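Local coordinates for protein SAG family member (Sag19) (Eimeria tenella, PDB 6ZZB) that is of unknown function but is a major surface antigen of the parasite, belonging to a family apparently related to the CAP proteins, at residues 157-161 and 220-226; 181-185 and 210-214; 108-112 and 198-203. All blocks are in the same frame, centred on the assembly; numbering follows the deposited sequence.

Contact 1 (157-161 and 220-226). With SO4 (sulfate ion), chain B.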
ATOM      1  N   ASN A 157      -5.399 -20.842  -2.904  1.00 15.59           N
ATOM      2  CA  ASN A 157      -6.753 -21.427  -2.763  1.00 16.38           C
ATOM      3  C   ASN A 157      -7.773 -20.385  -2.288  1.00 18.39           C
ATOM      4  O   ASN A 157      -8.942 -20.737  -2.142  1.00 19.67           O
ATOM      5  CB  ASN A 157      -6.733 -22.633  -1.832  1.00 16.22           C
ATOM      6  CG  ASN A 157      -6.045 -23.796  -2.504  1.00 15.85           C
ATOM      7  OD1 ASN A 157      -6.540 -24.243  -3.532  1.00 18.73           O
ATOM      8  ND2 ASN A 157      -4.920 -24.219  -1.959  1.00 16.05           N
ATOM      9  N   PHE A 158      -7.376 -19.127  -2.128  1.00 16.21           N
ATOM     10  CA  PHE A 158      -8.326 -18.010  -1.954  1.00 16.49           C
ATOM     11  C   PHE A 158      -9.492 -18.162  -2.923  1.00 16.75           C
ATOM     12  O   PHE A 158      -9.295 -18.313  -4.145  1.00 18.35           O
ATOM     13  CB  PHE A 158      -7.616 -16.679  -2.194  1.00 15.45           C
ATOM     14  CG  PHE A 158      -8.530 -15.491  -2.088  1.00 15.45           C
ATOM     15  CD1 PHE A 158      -8.755 -14.870  -0.870  1.00 16.36           C
ATOM     16  CD2 PHE A 158      -9.146 -14.996  -3.212  1.00 16.35           C
ATOM     17  CE1 PHE A 158      -9.616 -13.782  -0.790  1.00 16.87           C
ATOM     18  CE2 PHE A 158     -10.022 -13.925  -3.126  1.00 18.96           C
ATOM     19  CZ  PHE A 158     -10.245 -13.323  -1.913  1.00 17.35           C
ATOM     20  N   GLU A 159     -10.709 -18.074  -2.383  1.00 17.35           N
ATOM     21  CA  GLU A 159     -11.978 -17.964  -3.135  1.00 20.37           C
ATOM     22  C   GLU A 159     -12.644 -16.678  -2.672  1.00 18.73           C
ATOM     23  O   GLU A 159     -12.685 -16.430  -1.471  1.00 17.93           O
ATOM     24  CB  GLU A 159     -12.957 -19.105  -2.809  1.00 25.40           C
ATOM     25  CG  GLU A 159     -12.609 -20.454  -3.384  1.00 29.45           C
ATOM     26  CD  GLU A 159     -13.798 -21.401  -3.256  1.00 33.30           C
ATOM     27  OE1 GLU A 159     -13.759 -22.269  -2.370  1.00 36.80           O
ATOM     28  OE2 GLU A 159     -14.787 -21.231  -4.010  1.00 35.72           O
ATOM     29  N   PRO A 160     -13.229 -15.885  -3.578  1.00 19.05           N
ATOM     30  CA  PRO A 160     -13.838 -14.624  -3.166  1.00 19.65           C
ATOM     31  C   PRO A 160     -15.022 -14.762  -2.191  1.00 21.37           C
ATOM     32  O   PRO A 160     -15.234 -13.870  -1.375  1.00 21.83           O
ATOM     33  CB  PRO A 160     -14.268 -14.006  -4.504  1.00 22.37           C
ATOM     34  CG  PRO A 160     -14.379 -15.175  -5.471  1.00 22.93           C
ATOM     35  CD  PRO A 160     -13.289 -16.122  -5.024  1.00 21.53           C
ATOM     36  N   SER A 161     -15.771 -15.861  -2.245  1.00 21.60           N
ATOM     37  CA  SER A 161     -16.964 -16.001  -1.376  1.00 23.22           C
ATOM     38  C   SER A 161     -16.548 -16.273   0.071  1.00 22.78           C
ATOM     39  O   SER A 161     -17.327 -15.902   0.965  1.00 26.97           O
ATOM     40  CB  SER A 161     -17.922 -17.032  -1.895  1.00 24.06           C
ATOM     41  OG  SER A 161     -17.303 -18.284  -1.947  1.00 26.64           O
ATOM     42  N   PRO A 220     -12.171  -8.931   0.486  1.00 18.70           N
ATOM     43  CA  PRO A 220     -11.607  -7.951  -0.435  1.00 19.22           C
ATOM     44  C   PRO A 220     -12.186  -7.910  -1.852  1.00 20.99           C
ATOM     45  O   PRO A 220     -12.171  -6.874  -2.442  1.00 20.87           O
ATOM     46  CB  PRO A 220     -10.117  -8.342  -0.456  1.00 18.27           C
ATOM     47  CG  PRO A 220     -10.140  -9.810  -0.141  1.00 19.73           C
ATOM     48  CD  PRO A 220     -11.205  -9.943   0.928  1.00 18.88           C
ATOM     49  N   PHE A 221     -12.763  -9.014  -2.328  1.00 19.65           N
ATOM     50  CA  PHE A 221     -13.291  -9.118  -3.707  1.00 20.36           C
ATOM     51  C   PHE A 221     -14.667  -9.790  -3.718  1.00 18.84           C
ATOM     52  O   PHE A 221     -14.832 -10.820  -3.073  1.00 23.43           O
ATOM     53  CB  PHE A 221     -12.351  -9.948  -4.579  1.00 20.73           C
ATOM     54  CG  PHE A 221     -10.917  -9.493  -4.551  1.00 19.54           C
ATOM     55  CD1 PHE A 221     -10.526  -8.291  -5.117  1.00 22.52           C
ATOM     56  CD2 PHE A 221      -9.968 -10.264  -3.925  1.00 19.73           C
ATOM     57  CE1 PHE A 221      -9.196  -7.901  -5.061  1.00 22.75           C
ATOM     58  CE2 PHE A 221      -8.646  -9.875  -3.878  1.00 22.26           C
ATOM     59  CZ  PHE A 221      -8.269  -8.698  -4.454  1.00 20.46           C
ATOM     60  N   THR A 222     -15.565  -9.231  -4.505  1.00 21.70           N
ATOM     61  CA  THR A 222     -16.785  -9.952  -4.944  1.00 22.58           C
ATOM     62  C   THR A 222     -16.372 -11.042  -5.929  1.00 23.18           C
ATOM     63  O   THR A 222     -15.302 -10.925  -6.587  1.00 21.86           O
ATOM     64  CB  THR A 222     -17.796  -9.019  -5.600  1.00 23.04           C
ATOM     65  OG1 THR A 222     -17.205  -8.513  -6.794  1.00 23.40           O
ATOM     66  CG2 THR A 222     -18.253  -7.914  -4.673  1.00 24.02           C
ATOM     67  N   ALA A 223     -17.204 -12.066  -6.078  1.00 21.82           N
ATOM     68  CA  ALA A 223     -16.989 -13.097  -7.112  1.00 20.92           C
ATOM     69  C   ALA A 223     -16.921 -12.447  -8.494  1.00 19.83           C
ATOM     70  O   ALA A 223     -16.093 -12.885  -9.292  1.00 20.08           O
ATOM     71  CB  ALA A 223     -18.073 -14.158  -7.019  1.00 22.03           C
ATOM     72  N   GLU A 224     -17.745 -11.435  -8.776  1.00 20.20           N
ATOM     73  CA  GLU A 224     -17.840 -10.811 -10.104  1.00 22.53           C
ATOM     74  C   GLU A 224     -16.481 -10.176 -10.402  1.00 20.80           C
ATOM     75  O   GLU A 224     -15.930 -10.365 -11.496  1.00 20.41           O
ATOM     76  CB  GLU A 224     -18.987  -9.800 -10.110  1.00 26.55           C
ATOM     77  CG  GLU A 224     -19.217  -9.168 -11.460  1.00 28.22           C
ATOM     78  CD  GLU A 224     -20.324  -8.125 -11.476  1.00 31.07           C
ATOM     79  OE1 GLU A 224     -20.704  -7.635 -10.385  1.00 36.86           O
ATOM     80  OE2 GLU A 224     -20.788  -7.804 -12.572  1.00 35.78           O
ATOM     81  N   LEU A 225     -15.953  -9.404  -9.442  1.00 18.99           N
ATOM     82  CA  LEU A 225     -14.650  -8.740  -9.673  1.00 18.10           C
ATOM     83  C   LEU A 225     -13.552  -9.815  -9.803  1.00 15.93           C
ATOM     84  O   LEU A 225     -12.732  -9.714 -10.725  1.00 16.44           O
ATOM     85  CB  LEU A 225     -14.342  -7.753  -8.543  1.00 18.11           C
ATOM     86  CG  LEU A 225     -12.960  -7.112  -8.649  1.00 19.02           C
ATOM     87  CD1 LEU A 225     -12.807  -6.368  -9.960  1.00 19.91           C
ATOM     88  CD2 LEU A 225     -12.697  -6.187  -7.476  1.00 20.26           C
ATOM     89  N   TYR A 226     -13.543 -10.829  -8.940  1.00 16.37           N
ATOM     90  CA  TYR A 226     -12.474 -11.859  -8.959  1.00 17.07           C
ATOM     91  C   TYR A 226     -12.503 -12.590 -10.308  1.00 18.05           C
ATOM     92  O   TYR A 226     -11.439 -12.788 -10.907  1.00 16.49           O
ATOM     93  CB  TYR A 226     -12.553 -12.788  -7.753  1.00 19.52           C
ATOM     94  CG  TYR A 226     -11.219 -13.417  -7.426  1.00 21.65           C
ATOM     95  CD1 TYR A 226     -10.125 -12.646  -7.055  1.00 23.59           C
ATOM     96  CD2 TYR A 226     -11.031 -14.775  -7.526  1.00 22.53           C
ATOM     97  CE1 TYR A 226      -8.889 -13.219  -6.782  1.00 24.16           C
ATOM     98  CE2 TYR A 226      -9.818 -15.369  -7.240  1.00 21.00           C
ATOM     99  CZ  TYR A 226      -8.733 -14.591  -6.868  1.00 24.54           C
ATOM    100  OH  TYR A 226      -7.515 -15.147  -6.591  1.00 25.90           O
TER
HETATM  101  S   SO4 B 301      -3.053 -20.822   0.118  1.00 37.22           S
HETATM  102  O1  SO4 B 301      -3.469 -19.438   0.024  1.00 39.92           O
HETATM  103  O2  SO4 B 301      -3.609 -21.399   1.310  1.00 40.53           O
HETATM  104  O3  SO4 B 301      -1.612 -20.869   0.209  1.00 43.41           O
HETATM  105  O4  SO4 B 301      -3.483 -21.566  -1.044  1.00 35.08           O
HETATM  106  O   HOH W   1      -7.490 -17.743  -6.179  1.00 17.98           O
HETATM  107  O   HOH W   2     -13.126 -11.857  -0.832  1.00 21.95           O
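F158 and P160 carry the loop side of this contact, and both press against Y226 in the first turn of helix 223-231. With CG anti to its backbone N (chi1 178°), the F158 ring is sent into the protein, its far end entering the angle between Y226 and F221. It meets Y226 edge-to-face: CD2 of F158 lies 3.7 Å from CZ of Y226, and the planes are inclined at 65°. At the tip of the same ring, CZ of F158 comes 3.7 Å from CD2 of F221, near the F221 plane and at its rim, while CG of P220 adds a further apolar contact. A large flat residue suits this place because it can touch Y226, F221 and P220 at once. P160 fits the helix start differently. Its compact ring sets CG 3.7 Å from CA of A223 and CD 3.6 Å from CD2 of Y226; the methyl of A223 also touches P160 CG, a short side chain that does not stand between proline and the helix backbone. Tyrosine suits position 226 by being double-natured. F158 meets a face of its ring, whereas OH, 2.6 Å from a water in the ring plane, reaches F158 O through that water; a second water links P160 O with F221 N. T222 caps the helix: its OG1 accepts from L225 N (3.1 Å, N-H...O 165°). Just before F158, N157 N donates to O4 of a sulfate, probably from the crystallisation liquor, which S156 OG also binds. L153 of helix 138-155 touches both F221 and Y226. The result is an aromatic cluster of F158, F221 and Y226, seating a capped C-terminal helix against the loop that follows helix 138-155.

Contact 2 (181-185 and 210-214)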
ATOM      1  N   ALA A 181      -4.968  -6.243  -3.045  1.00 10.17           N
ATOM      2  CA  ALA A 181      -6.264  -6.119  -2.340  1.00 11.13           C
ATOM      3  C   ALA A 181      -6.591  -4.648  -2.112  1.00 11.29           C
ATOM      4  O   ALA A 181      -7.714  -4.255  -2.382  1.00 12.53           O
ATOM      5  CB  ALA A 181      -6.229  -6.925  -1.076  1.00 11.15           C
ATOM      6  N   PHE A 182      -5.612  -3.845  -1.714  1.00 10.49           N
ATOM      7  CA  PHE A 182      -5.888  -2.403  -1.489  1.00 10.45           C
ATOM      8  C   PHE A 182      -6.115  -1.717  -2.825  1.00 10.90           C
ATOM      9  O   PHE A 182      -7.046  -0.913  -2.958  1.00 11.28           O
ATOM     10  CB  PHE A 182      -4.739  -1.729  -0.748  1.00 10.13           C
ATOM     11  CG  PHE A 182      -4.734  -1.996   0.716  1.00 10.41           C
ATOM     12  CD1 PHE A 182      -5.456  -1.181   1.575  1.00 10.51           C
ATOM     13  CD2 PHE A 182      -4.044  -3.071   1.243  1.00 11.68           C
ATOM     14  CE1 PHE A 182      -5.453  -1.422   2.932  1.00 10.84           C
ATOM     15  CE2 PHE A 182      -4.064  -3.325   2.605  1.00 11.38           C
ATOM     16  CZ  PHE A 182      -4.805  -2.517   3.448  1.00 11.17           C
ATOM     17  N   LEU A 183      -5.295  -2.005  -3.815  1.00 10.67           N
ATOM     18  CA  LEU A 183      -5.391  -1.352  -5.133  1.00 10.86           C
ATOM     19  C   LEU A 183      -6.777  -1.585  -5.734  1.00 12.13           C
ATOM     20  O   LEU A 183      -7.293  -0.681  -6.413  1.00 13.03           O
ATOM     21  CB  LEU A 183      -4.337  -1.888  -6.099  1.00 11.23           C
ATOM     22  CG  LEU A 183      -2.921  -1.392  -5.858  1.00 11.50           C
ATOM     23  CD1 LEU A 183      -1.913  -2.257  -6.582  1.00 11.85           C
ATOM     24  CD2 LEU A 183      -2.786   0.056  -6.308  1.00 12.22           C
ATOM     25  N   LEU A 184      -7.297  -2.787  -5.583  1.00 12.57           N
ATOM     26  CA  LEU A 184      -8.551  -3.217  -6.259  1.00 13.17           C
ATOM     27  C   LEU A 184      -9.719  -3.253  -5.287  1.00 15.29           C
ATOM     28  O   LEU A 184     -10.762  -3.889  -5.631  1.00 17.31           O
ATOM     29  CB  LEU A 184      -8.326  -4.596  -6.880  1.00 13.45           C
ATOM     30  CG  LEU A 184      -7.274  -4.634  -7.970  1.00 14.70           C
ATOM     31  CD1 LEU A 184      -7.254  -6.020  -8.594  1.00 15.81           C
ATOM     32  CD2 LEU A 184      -7.505  -3.601  -9.051  1.00 15.68           C
ATOM     33  N   SER A 185      -9.617  -2.624  -4.135  1.00 14.95           N
ATOM     34  CA  SER A 185     -10.691  -2.642  -3.114  1.00 16.25           C
ATOM     35  C   SER A 185     -11.861  -1.747  -3.571  1.00 16.95           C
ATOM     36  O   SER A 185     -11.634  -0.594  -3.956  1.00 15.74           O
ATOM     37  CB  SER A 185     -10.158  -2.174  -1.801  1.00 17.76           C
ATOM     38  OG  SER A 185     -11.209  -2.049  -0.852  1.00 19.12           O
ATOM     39  N   PHE A 210      -5.136   4.105   1.607  1.00  8.87           N
ATOM     40  CA  PHE A 210      -6.449   4.117   0.947  1.00  9.32           C
ATOM     41  C   PHE A 210      -7.532   4.388   1.984  1.00  9.24           C
ATOM     42  O   PHE A 210      -7.544   3.783   3.042  1.00  9.87           O
ATOM     43  CB  PHE A 210      -6.698   2.779   0.258  1.00  9.32           C
ATOM     44  CG  PHE A 210      -5.718   2.484  -0.848  1.00  9.35           C
ATOM     45  CD1 PHE A 210      -4.443   1.989  -0.568  1.00  9.37           C
ATOM     46  CD2 PHE A 210      -6.043   2.699  -2.178  1.00  9.88           C
ATOM     47  CE1 PHE A 210      -3.534   1.738  -1.573  1.00  9.91           C
ATOM     48  CE2 PHE A 210      -5.134   2.426  -3.190  1.00 10.43           C
ATOM     49  CZ  PHE A 210      -3.878   1.946  -2.895  1.00 10.05           C
ATOM     50  N   ILE A 211      -8.449   5.301   1.639  1.00 10.77           N
ATOM     51  CA  ILE A 211      -9.667   5.577   2.427  1.00 11.41           C
ATOM     52  C   ILE A 211     -10.805   4.969   1.627  1.00 11.47           C
ATOM     53  O   ILE A 211     -10.982   5.374   0.478  1.00 13.26           O
ATOM     54  CB  ILE A 211      -9.844   7.085   2.652  1.00 11.88           C
ATOM     55  CG1 ILE A 211      -8.610   7.715   3.293  1.00 13.02           C
ATOM     56  CG2 ILE A 211     -11.125   7.353   3.451  1.00 13.97           C
ATOM     57  CD1 ILE A 211      -8.763   9.199   3.556  1.00 13.88           C
ATOM     58  N   ASP A 212     -11.542   3.989   2.187  1.00 13.36           N
ATOM     59  CA  ASP A 212     -11.424   3.398   3.504  1.00 13.26           C
ATOM     60  C   ASP A 212     -10.483   2.210   3.445  1.00 12.90           C
ATOM     61  O   ASP A 212     -10.434   1.538   2.425  1.00 14.56           O
ATOM     62  CB  ASP A 212     -12.791   2.887   3.972  1.00 14.64           C
ATOM     63  CG  ASP A 212     -13.763   4.018   4.220  1.00 18.32           C
ATOM     64  OD1 ASP A 212     -13.368   4.988   4.881  1.00 17.22           O
ATOM     65  OD2 ASP A 212     -14.914   3.876   3.771  1.00 23.66           O
ATOM     66  N   PRO A 213      -9.692   1.947   4.492  1.00 12.60           N
ATOM     67  CA  PRO A 213      -8.757   0.833   4.473  1.00 13.24           C
ATOM     68  C   PRO A 213      -9.435  -0.528   4.560  1.00 14.67           C
ATOM     69  O   PRO A 213     -10.395  -0.686   5.319  1.00 14.56           O
ATOM     70  CB  PRO A 213      -7.885   1.064   5.714  1.00 13.34           C
ATOM     71  CG  PRO A 213      -8.784   1.845   6.662  1.00 12.98           C
ATOM     72  CD  PRO A 213      -9.602   2.725   5.737  1.00 12.55           C
ATOM     73  N   LEU A 214      -8.861  -1.517   3.894  1.00 15.02           N
ATOM     74  CA  LEU A 214      -9.182  -2.918   4.211  1.00 16.36           C
ATOM     75  C   LEU A 214      -8.784  -3.213   5.643  1.00 16.53           C
ATOM     76  O   LEU A 214      -7.700  -2.799   6.090  1.00 16.92           O
ATOM     77  CB  LEU A 214      -8.433  -3.880   3.290  1.00 18.95           C
ATOM     78  CG  LEU A 214      -8.976  -3.971   1.890  1.00 21.74           C
ATOM     79  CD1 LEU A 214      -7.991  -4.775   1.049  1.00 21.57           C
ATOM     80  CD2 LEU A 214     -10.362  -4.609   1.890  1.00 21.85           C
TER
HETATM   81  O   HOH W   3      -9.507  -0.524   0.758  1.00 19.39           O
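L214 lies over a face of the F182 ring, while F182 in turn covers a face of F210 with its CB. CB of L214 is 4.2 Å from the centroid of the F182 ring, 26° off the normal, a CH-pi contact; CD1 of L214 is above the centre of the same face. The two side chains run antiparallel to one another, leucine's branched end heading back to A181, where L214 CD1 is 3.5 Å from A181 CB, a contact tighter than usual for two carbons, with the short alanine methyl fitting under the leucine branch. The helix backbone sets F182 CB 4.1 Å from the F210 centroid, a second CH-pi contact; chi1 (-78°, CG anti to the carbonyl carbon) then swings the F182 ring under L214. The two phenyl rings themselves meet obliquely, centroids 6.0 Å apart and planes at 34°. L183 starts out away from strand 203-211, yet its CD2 comes back to 4.1 Å from CZ of F210. Flat phenylalanines suit this interior because each presents a broad apolar face to aliphatic groups. The buried hydroxyl of S185 is satisfied twice: OG accepts from K187 N and lies 2.8 Å from a water that donates to D212 O. The cis peptide before D212 turns the chain as it leaves the strand. L126 of strand 126-131 touches L183 and F210, I142 of helix 138-155 covers L183, and S83 of helix 77-86 meets P213.

Contact 3 (108-112 and 198-203). With SO4 (sulfate ion), chain C.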
ATOM      1  N   ASN A 108      16.797   6.176  11.049  1.00 14.34           N
ATOM      2  CA  ASN A 108      18.178   6.602  10.710  1.00 15.37           C
ATOM      3  C   ASN A 108      18.353   6.518   9.201  1.00 13.20           C
ATOM      4  O   ASN A 108      18.469   5.406   8.664  1.00 13.94           O
ATOM      5  CB  ASN A 108      19.200   5.778  11.480  1.00 16.46           C
ATOM      6  CG  ASN A 108      20.618   6.277  11.306  1.00 17.89           C
ATOM      7  OD1 ASN A 108      20.840   7.231  10.561  1.00 17.25           O
ATOM      8  ND2 ASN A 108      21.556   5.635  11.983  1.00 19.58           N
ATOM      9  N   VAL A 109      18.453   7.709   8.604  1.00 14.17           N
ATOM     10  CA  VAL A 109      18.713   7.837   7.142  1.00 14.53           C
ATOM     11  C   VAL A 109      19.996   7.084   6.740  1.00 14.81           C
ATOM     12  O   VAL A 109      20.120   6.682   5.589  1.00 15.06           O
ATOM     13  CB  VAL A 109      18.724   9.324   6.763  1.00 15.87           C
ATOM     14  CG1 VAL A 109      19.994  10.032   7.251  1.00 16.41           C
ATOM     15  CG2 VAL A 109      18.556   9.549   5.273  1.00 16.07           C
ATOM     16  N   ASP A 110      20.924   6.865   7.680  1.00 16.71           N
ATOM     17  CA  ASP A 110      22.202   6.157   7.399  1.00 17.22           C
ATOM     18  C   ASP A 110      21.976   4.663   7.175  1.00 18.08           C
ATOM     19  O   ASP A 110      22.835   4.008   6.554  1.00 19.31           O
ATOM     20  CB  ASP A 110      23.245   6.393   8.501  1.00 17.52           C
ATOM     21  CG  ASP A 110      23.686   7.840   8.621  1.00 19.21           C
ATOM     22  OD1 ASP A 110      23.462   8.615   7.674  1.00 20.75           O
ATOM     23  OD2 ASP A 110      24.243   8.201   9.692  1.00 21.66           O
ATOM     24  N   THR A 111      20.861   4.084   7.647  1.00 16.27           N
ATOM     25  CA  THR A 111      20.647   2.626   7.561  1.00 15.95           C
ATOM     26  C   THR A 111      19.336   2.244   6.840  1.00 13.41           C
ATOM     27  O   THR A 111      19.330   1.243   6.139  1.00 16.19           O
ATOM     28  CB  THR A 111      20.670   1.957   8.943  1.00 17.59           C
ATOM     29  OG1 THR A 111      19.528   2.388   9.691  1.00 19.26           O
ATOM     30  CG2 THR A 111      21.934   2.291   9.709  1.00 18.70           C
ATOM     31  N   CYS A 112      18.258   2.997   7.070  1.00 14.74           N
ATOM     32  CA  CYS A 112      16.877   2.602   6.666  1.00 14.28           C
ATOM     33  C   CYS A 112      16.760   1.086   6.783  1.00 13.53           C
ATOM     34  O   CYS A 112      16.343   0.415   5.863  1.00 13.40           O
ATOM     35  CB  CYS A 112      16.522   3.098   5.270  1.00 15.11           C
ATOM     36  SG  CYS A 112      16.397   4.891   5.239  1.00 14.40           S
ATOM     37  N   ASP A 198      15.679   9.651   0.552  1.00 15.86           N
ATOM     38  CA  ASP A 198      17.099   9.989   0.825  1.00 16.28           C
ATOM     39  C   ASP A 198      17.777   8.924   1.691  1.00 16.19           C
ATOM     40  O   ASP A 198      18.901   9.191   2.165  1.00 16.43           O
ATOM     41  CB  ASP A 198      17.199  11.386   1.420  1.00 16.69           C
ATOM     42  CG  ASP A 198      16.534  11.547   2.762  1.00 17.43           C
ATOM     43  OD1 ASP A 198      15.822  10.589   3.184  1.00 16.43           O
ATOM     44  OD2 ASP A 198      16.710  12.613   3.387  1.00 20.36           O
ATOM     45  N   CYS A 199      17.206   7.736   1.875  1.00 14.26           N
ATOM     46  CA  CYS A 199      17.948   6.637   2.545  1.00 15.10           C
ATOM     47  C   CYS A 199      19.342   6.498   1.916  1.00 15.88           C
ATOM     48  O   CYS A 199      19.475   6.457   0.678  1.00 16.32           O
ATOM     49  CB  CYS A 199      17.210   5.317   2.417  1.00 13.64           C
ATOM     50  SG  CYS A 199      15.680   5.285   3.397  1.00 13.55           S
ATOM     51  N   LYS A 200      20.354   6.394   2.763  1.00 15.21           N
ATOM     52  CA  LYS A 200      21.769   6.250   2.304  1.00 16.85           C
ATOM     53  C   LYS A 200      22.197   4.794   2.238  1.00 18.38           C
ATOM     54  O   LYS A 200      23.307   4.517   1.747  1.00 20.94           O
ATOM     55  CB  LYS A 200      22.684   7.013   3.253  1.00 17.10           C
ATOM     56  CG  LYS A 200      22.433   8.494   3.295  1.00 18.53           C
ATOM     57  CD  LYS A 200      23.414   9.187   4.207  1.00 21.82           C
ATOM     58  CE  LYS A 200      23.130  10.652   4.394  1.00 24.46           C
ATOM     59  NZ  LYS A 200      23.239  11.375   3.105  1.00 26.82           N
ATOM     60  N   ALA A 201      21.388   3.882   2.758  1.00 16.19           N
ATOM     61  CA  ALA A 201      21.572   2.428   2.745  1.00 16.75           C
ATOM     62  C   ALA A 201      20.183   1.815   2.903  1.00 17.37           C
ATOM     63  O   ALA A 201      19.221   2.601   3.079  1.00 17.67           O
ATOM     64  CB  ALA A 201      22.469   2.002   3.872  1.00 17.85           C
ATOM     65  N   GLY A 202      20.097   0.499   2.870  1.00 17.98           N
ATOM     66  CA  GLY A 202      18.808  -0.194   3.030  1.00 17.04           C
ATOM     67  C   GLY A 202      17.836   0.146   1.913  1.00 17.24           C
ATOM     68  O   GLY A 202      18.228   0.418   0.760  1.00 17.49           O
ATOM     69  N   HIS A 203      16.537   0.049   2.214  1.00 16.64           N
ATOM     70  CA  HIS A 203      15.466   0.287   1.229  1.00 15.15           C
ATOM     71  C   HIS A 203      14.683   1.521   1.651  1.00 13.05           C
ATOM     72  O   HIS A 203      14.248   1.623   2.801  1.00 13.56           O
ATOM     73  CB  HIS A 203      14.553  -0.934   1.113  1.00 15.63           C
ATOM     74  CG  HIS A 203      15.124  -2.047   0.289  1.00 19.03           C
ATOM     75  ND1 HIS A 203      16.288  -2.705   0.626  1.00 22.98           N
ATOM     76  CD2 HIS A 203      14.706  -2.568  -0.870  1.00 20.07           C
ATOM     77  CE1 HIS A 203      16.529  -3.622  -0.289  1.00 21.51           C
ATOM     78  NE2 HIS A 203      15.589  -3.565  -1.214  1.00 25.94           N
TER
HETATM   79  S   SO4 C 302      18.422  -4.252   3.168  1.00 46.60           S
HETATM   80  O1  SO4 C 302      17.979  -3.850   4.487  1.00 41.86           O
HETATM   81  O2  SO4 C 302      17.742  -5.472   2.790  1.00 49.03           O
HETATM   82  O3  SO4 C 302      19.850  -4.476   3.189  1.00 47.80           O
HETATM   83  O4  SO4 C 302      18.121  -3.215   2.207  1.00 39.87           O
HETATM   84  O   HOH W   4      16.039  -1.969   4.501  1.00 16.78           O
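C112 and C199 are joined through matching first torsions: in each, SG is anti to the carbonyl carbon and beside the backbone N (chi1 -68° and -70°), so the two sulfurs turn toward each other and close a disulfide of 2.0 Å with chi3 of -85°, close to the relaxed right-angled value. V109 has CG2 anti to its backbone N; the V109 and D198 side chains cross at about a right angle, V109 CG2 lying 3.1 Å from D198 O, a close approach. The D198 carboxylate is held elsewhere, by Q45 N at OD1. One backbone bond spans the loops, from K200 N to V109 O (2.9 Å), arriving almost in line with the carbonyl. The aliphatic part of K200 runs alongside D110, with CD 3.5 Å from OD1; the lysine then bends at its end, and NZ stays 5.3 Å from D110 OD1, too far for a salt bridge. The small A201 methyl packs on D110 O (3.4 Å). G202, at a positive phi natural to glycine and with no CB to crowd T111 O and C112 O, brings CA 3.5 Å from T111 O. A water joins C112 O, H203 N and a sulfate that is probably from the crystallisation liquor. N108 helps to fold the first loop: its OD1 accepts from D110 N (2.9 Å) from above its carbonyl plane. Another disulfide, C193 with C208, joins the two strands flanking segment 198-203. The site is thus a loop opening with an Asx turn, tied at C112 to a beta-hairpin connection.

Contact 2 is the interior one: all its touching residues are buried, and its centre is about 8 Å from that of the chain, against about 20 Å for contacts 1 and 3, which are partly buried and lie on opposite sides of the chain's centre. Contacts 1 and 2 meet directly, the aromatic side chain of F221 packing on A181 and L184, so they form a continuous apolar region in which rings and aliphatic groups do the work and waters bridge polar atoms. Contact 3, whose centre is about 38 Å from that of contact 1, relies instead on a disulfide and a backbone hydrogen bond. Strand 203-211 runs from contact 3 to contact 2.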